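Local coordinates for protein N-acetylglucosamine 2-epimerase (Xylella fastidiosa, PDB 3GT5) that probably interconverts epimeric or isomeric sugars on an (alpha/alpha)6-barrel scaffold, at residues E187-E191 against Q192-E196; H384-L387 against N388-W391. One frame throughout, in Å; residues are numbered along the deposited sequence.

Both contacts are local and sit where a helix ends, with centres 21 Å apart and nearest atoms about 6 Å apart, so they do not touch. Contact 1 makes the tight turn from helix 172-189 into helix 192-211; contact 2 follows helix 377-387 into the C-terminal tail and starts no new helix. Each is partly buried. In contact 1 the buried residues, Tyr194 and Leu195, follow the turn, whereas in contact 2 they precede it: His384, Val386 and Leu387. Both have backbone bonds; contact 1 adds a serine hydroxyl and a carboxylate-guanidinium-phenol cluster, contact 2 an amide-carboxylate bond and valine and leucine methyls. Helix 247-263 borders both.

Contact 1: residues E187-E191 against Q192-E196; sequences EASGE and QRYLE
Glu191 and Tyr194 meet where helix 172-189 turns into helix 192-211, and the backbone bond between them is bent: Tyr194 N gives its hydrogen to Glu191 O at 3.2 Å with an N-H...O angle of 136°. Among the side-chain hydrogen bonds, Ser189 OG forms an ST turn by accepting from Glu191 N at 3.2 Å along a nearly straight line (170°). Its first torsion sets the hydroxyl between backbone N and carbonyl carbon, from where it also bonds Ala185 O, one turn back. The same oxygen lies at the edge of the tyrosine ring, 3.4 Å from Tyr194 CD2. Arg193 NH2 donates to Tyr194 OH at 3.1 Å, with the phenol oxygen in the guanidinium plane, while its salt bridge to Asp138 holds the same nitrogen from helix 133-147.

The ionic contact is looser. Glu191 OE2 stands 3.3 Å from Arg193 NE but well out of the guanidinium plane, so it is a pairing of charges to which no N-H points. Both chains run alongside each other in the same direction, their flat ends turned 44° apart. Trp141 adds a cation-pi contact with Arg193. One water accepts from Tyr194 OH and donates to Glu191 OE1, tying phenol to carboxylate; another donates to Gly190 O and Gln192 OE1.

In the apolar packing, Arg193 CG lies 3.9 Å above one face of the Tyr194 ring, near its rim, and the Trp141 ring meets that of Tyr194 steeply. Tyr194 also reaches back to Met182 and Ala185, and Leu195 to Leu183, so the two helices close on each other just beyond the turn. With Gly190 leaving helical geometry at positive phi, this is the tight turn of an alpha-alpha hairpin, of the kind that builds an (alpha/alpha)6 barrel.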
# COMPACT_ATOMS: atom_id res chain seq x y z
N GLU A 187 13.33 -6.02 7.66
CA GLU A 187 13.01 -5.79 9.06
C GLU A 187 12.74 -7.11 9.76
O GLU A 187 13.14 -7.30 10.92
CB GLU A 187 11.81 -4.84 9.19
CG GLU A 187 12.09 -3.42 8.80
CD GLU A 187 10.85 -2.56 8.72
OE1 GLU A 187 9.72 -3.10 8.72
OE2 GLU A 187 11.01 -1.32 8.65
N ALA A 188 12.12 -8.04 9.06
CA ALA A 188 11.74 -9.36 9.63
C ALA A 188 12.90 -10.34 9.70
O ALA A 188 13.00 -11.08 10.67
CB ALA A 188 10.62 -9.95 8.86
N SER A 189 13.79 -10.33 8.70
CA SER A 189 14.80 -11.40 8.54
C SER A 189 16.24 -10.95 8.79
O SER A 189 17.12 -11.80 9.00
CB SER A 189 14.76 -11.97 7.13
OG SER A 189 15.19 -11.01 6.20
N GLY A 190 16.50 -9.65 8.71
CA GLY A 190 17.83 -9.08 8.73
C GLY A 190 18.70 -9.32 7.50
O GLY A 190 19.86 -8.96 7.52
N GLU A 191 18.16 -9.92 6.45
CA GLU A 191 18.99 -10.19 5.25
C GLU A 191 19.23 -8.93 4.44
O GLU A 191 18.26 -8.29 3.95
CB GLU A 191 18.36 -11.26 4.39
CG GLU A 191 18.18 -12.60 5.10
CD GLU A 191 17.50 -13.64 4.25
OE1 GLU A 191 16.76 -14.48 4.82
OE2 GLU A 191 17.69 -13.66 3.01
N GLN A 192 20.51 -8.63 4.21
CA GLN A 192 20.92 -7.46 3.50
C GLN A 192 20.38 -7.41 2.09
O GLN A 192 20.13 -6.28 1.61
CB GLN A 192 22.48 -7.33 3.45
CG GLN A 192 23.00 -5.90 3.11
CD GLN A 192 22.66 -4.85 4.15
OE1 GLN A 192 22.26 -5.19 5.30
NE2 GLN A 192 22.82 -3.56 3.77
N ARG A 193 20.21 -8.55 1.44
CA ARG A 193 19.78 -8.54 0.03
C ARG A 193 18.43 -7.85 -0.14
O ARG A 193 18.17 -7.19 -1.16
CB ARG A 193 19.73 -9.93 -0.60
CG ARG A 193 18.57 -10.84 -0.17
CD ARG A 193 18.76 -12.25 -0.69
NE ARG A 193 17.63 -13.10 -0.28
CZ ARG A 193 17.40 -14.33 -0.69
NH1 ARG A 193 18.24 -14.93 -1.52
NH2 ARG A 193 16.33 -14.99 -0.23
N TYR A 194 17.55 -8.03 0.83
CA TYR A 194 16.25 -7.38 0.76
C TYR A 194 16.30 -5.89 0.87
O TYR A 194 15.62 -5.21 0.11
CB TYR A 194 15.32 -7.96 1.84
CG TYR A 194 15.08 -9.41 1.76
CD1 TYR A 194 14.81 -10.05 0.54
CD2 TYR A 194 15.11 -10.20 2.91
CE1 TYR A 194 14.57 -11.38 0.47
CE2 TYR A 194 14.84 -11.54 2.85
CZ TYR A 194 14.57 -12.15 1.62
OH TYR A 194 14.28 -13.51 1.53
N LEU A 195 17.11 -5.37 1.82
CA LEU A 195 17.29 -3.93 1.98
C LEU A 195 17.93 -3.30 0.73
O LEU A 195 17.53 -2.21 0.27
CB LEU A 195 18.15 -3.65 3.20
CG LEU A 195 18.45 -2.20 3.50
CD1 LEU A 195 17.12 -1.36 3.67
CD2 LEU A 195 19.44 -2.09 4.77
N GLU A 196 18.91 -4.02 0.17
CA GLU A 196 19.62 -3.52 -0.99
C GLU A 196 18.72 -3.51 -2.24
O GLU A 196 18.79 -2.58 -3.06
CB GLU A 196 20.90 -4.29 -1.22
CG GLU A 196 21.89 -4.08 -0.03
CD GLU A 196 22.65 -2.76 0.04
OE1 GLU A 196 22.57 -1.89 -0.86
OE2 GLU A 196 23.39 -2.59 1.07
O HOH W 1 22.23 -7.17 7.13
O HOH W 2 14.21 -14.98 3.86

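Contact 2: residues H384-L387 against N388-W391; sequences HEVL and NVVW
Two groups grip Glu385 OE2: the side-chain amide of Asn388, one turn further on, and Arg262 of helix 247-263, which forms a salt bridge with it. Asn388 ND2 donates to OE2 at 3.0 Å in a nearly straight line (171°). The carboxylate oxygen lies in the amide plane, yet the donor stands above the carboxylate plane, 49° out of it. Glu385 reaches this position by bending at chi2 (52°), which folds its chain back toward the amide. A water donating to His384 O and Asn388 OD1 engages the other end of the same amide.

The backbone shows the helix running out. Asn388 N bonds Glu385 O at 3.0 Å and only weakly His384 O at 3.4 Å, while Val389 N donates to Val386 O at 3.0 Å. The i to i-3 spacing of the two shorter bonds marks a tightening final turn.

Apolar contacts follow: Val386 CG1 meets Val390 CG1 at 4.1 Å, and Leu387 CD2 meets Val390 CG2 at the same separation. Val386 and Leu387 also pack on helix 8-22, and Val389 on helix 309-326. The arrangement is a helix C-terminus finishing in a 3-10-like turn, where the last helix of the barrel passes into the C-terminal tail.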
# COMPACT_ATOMS: atom_id res chain seq x y z
N HIS A 384 0.64 2.95 12.25
CA HIS A 384 1.76 2.14 12.77
C HIS A 384 3.07 2.80 12.41
O HIS A 384 4.01 2.81 13.22
CB HIS A 384 1.76 0.71 12.21
CG HIS A 384 0.65 -0.17 12.71
ND1 HIS A 384 0.55 -0.57 14.03
CD2 HIS A 384 -0.38 -0.76 12.06
CE1 HIS A 384 -0.49 -1.39 14.16
NE2 HIS A 384 -1.08 -1.50 12.99
N GLU A 385 3.16 3.36 11.20
CA GLU A 385 4.38 4.04 10.80
C GLU A 385 4.63 5.30 11.66
O GLU A 385 5.74 5.52 12.08
CB GLU A 385 4.39 4.43 9.31
CG GLU A 385 5.80 4.83 8.81
CD GLU A 385 6.86 3.78 9.15
OE1 GLU A 385 6.67 2.56 8.79
OE2 GLU A 385 7.85 4.16 9.84
N VAL A 386 3.59 6.09 11.93
CA VAL A 386 3.78 7.29 12.75
C VAL A 386 4.19 6.89 14.15
O VAL A 386 5.01 7.60 14.77
CB VAL A 386 2.57 8.20 12.78
CG1 VAL A 386 2.87 9.49 13.62
CG2 VAL A 386 2.15 8.57 11.34
N LEU A 387 3.70 5.75 14.63
CA LEU A 387 4.11 5.24 15.94
C LEU A 387 5.62 4.95 16.04
O LEU A 387 6.17 4.96 17.14
CB LEU A 387 3.33 4.00 16.37
CG LEU A 387 1.89 4.36 16.82
CD1 LEU A 387 0.99 3.14 16.86
CD2 LEU A 387 1.88 5.22 18.15
N ASN A 388 6.28 4.72 14.91
CA ASN A 388 7.75 4.58 14.91
C ASN A 388 8.54 5.86 15.19
O ASN A 388 9.74 5.77 15.44
CB ASN A 388 8.22 4.01 13.56
CG ASN A 388 7.89 2.56 13.38
OD1 ASN A 388 7.74 1.81 14.35
ND2 ASN A 388 7.76 2.13 12.11
N VAL A 389 7.92 7.03 15.13
CA VAL A 389 8.65 8.28 15.34
C VAL A 389 8.10 9.12 16.48
O VAL A 389 8.55 10.22 16.66
CB VAL A 389 8.72 9.17 14.04
CG1 VAL A 389 9.39 8.41 12.90
CG2 VAL A 389 7.31 9.67 13.62
N VAL A 390 7.11 8.64 17.21
CA VAL A 390 6.61 9.37 18.37
C VAL A 390 6.77 8.52 19.64
O VAL A 390 7.07 7.33 19.57
CB VAL A 390 5.13 9.84 18.19
CG1 VAL A 390 5.01 10.68 16.94
CG2 VAL A 390 4.17 8.68 18.20
N TRP A 391 6.65 9.17 20.80
CA TRP A 391 6.80 8.49 22.07
C TRP A 391 5.58 7.62 22.25
O TRP A 391 4.46 8.12 22.08
CB TRP A 391 6.85 9.49 23.22
CG TRP A 391 6.62 8.86 24.55
CD1 TRP A 391 5.46 8.88 25.30
CD2 TRP A 391 7.57 8.11 25.31
NE1 TRP A 391 5.65 8.20 26.47
CE2 TRP A 391 6.93 7.71 26.50
CE3 TRP A 391 8.91 7.73 25.10
CZ2 TRP A 391 7.58 6.93 27.48
CZ3 TRP A 391 9.55 6.97 26.06
CH2 TRP A 391 8.88 6.58 27.25
O HOH W 3 4.75 0.89 15.10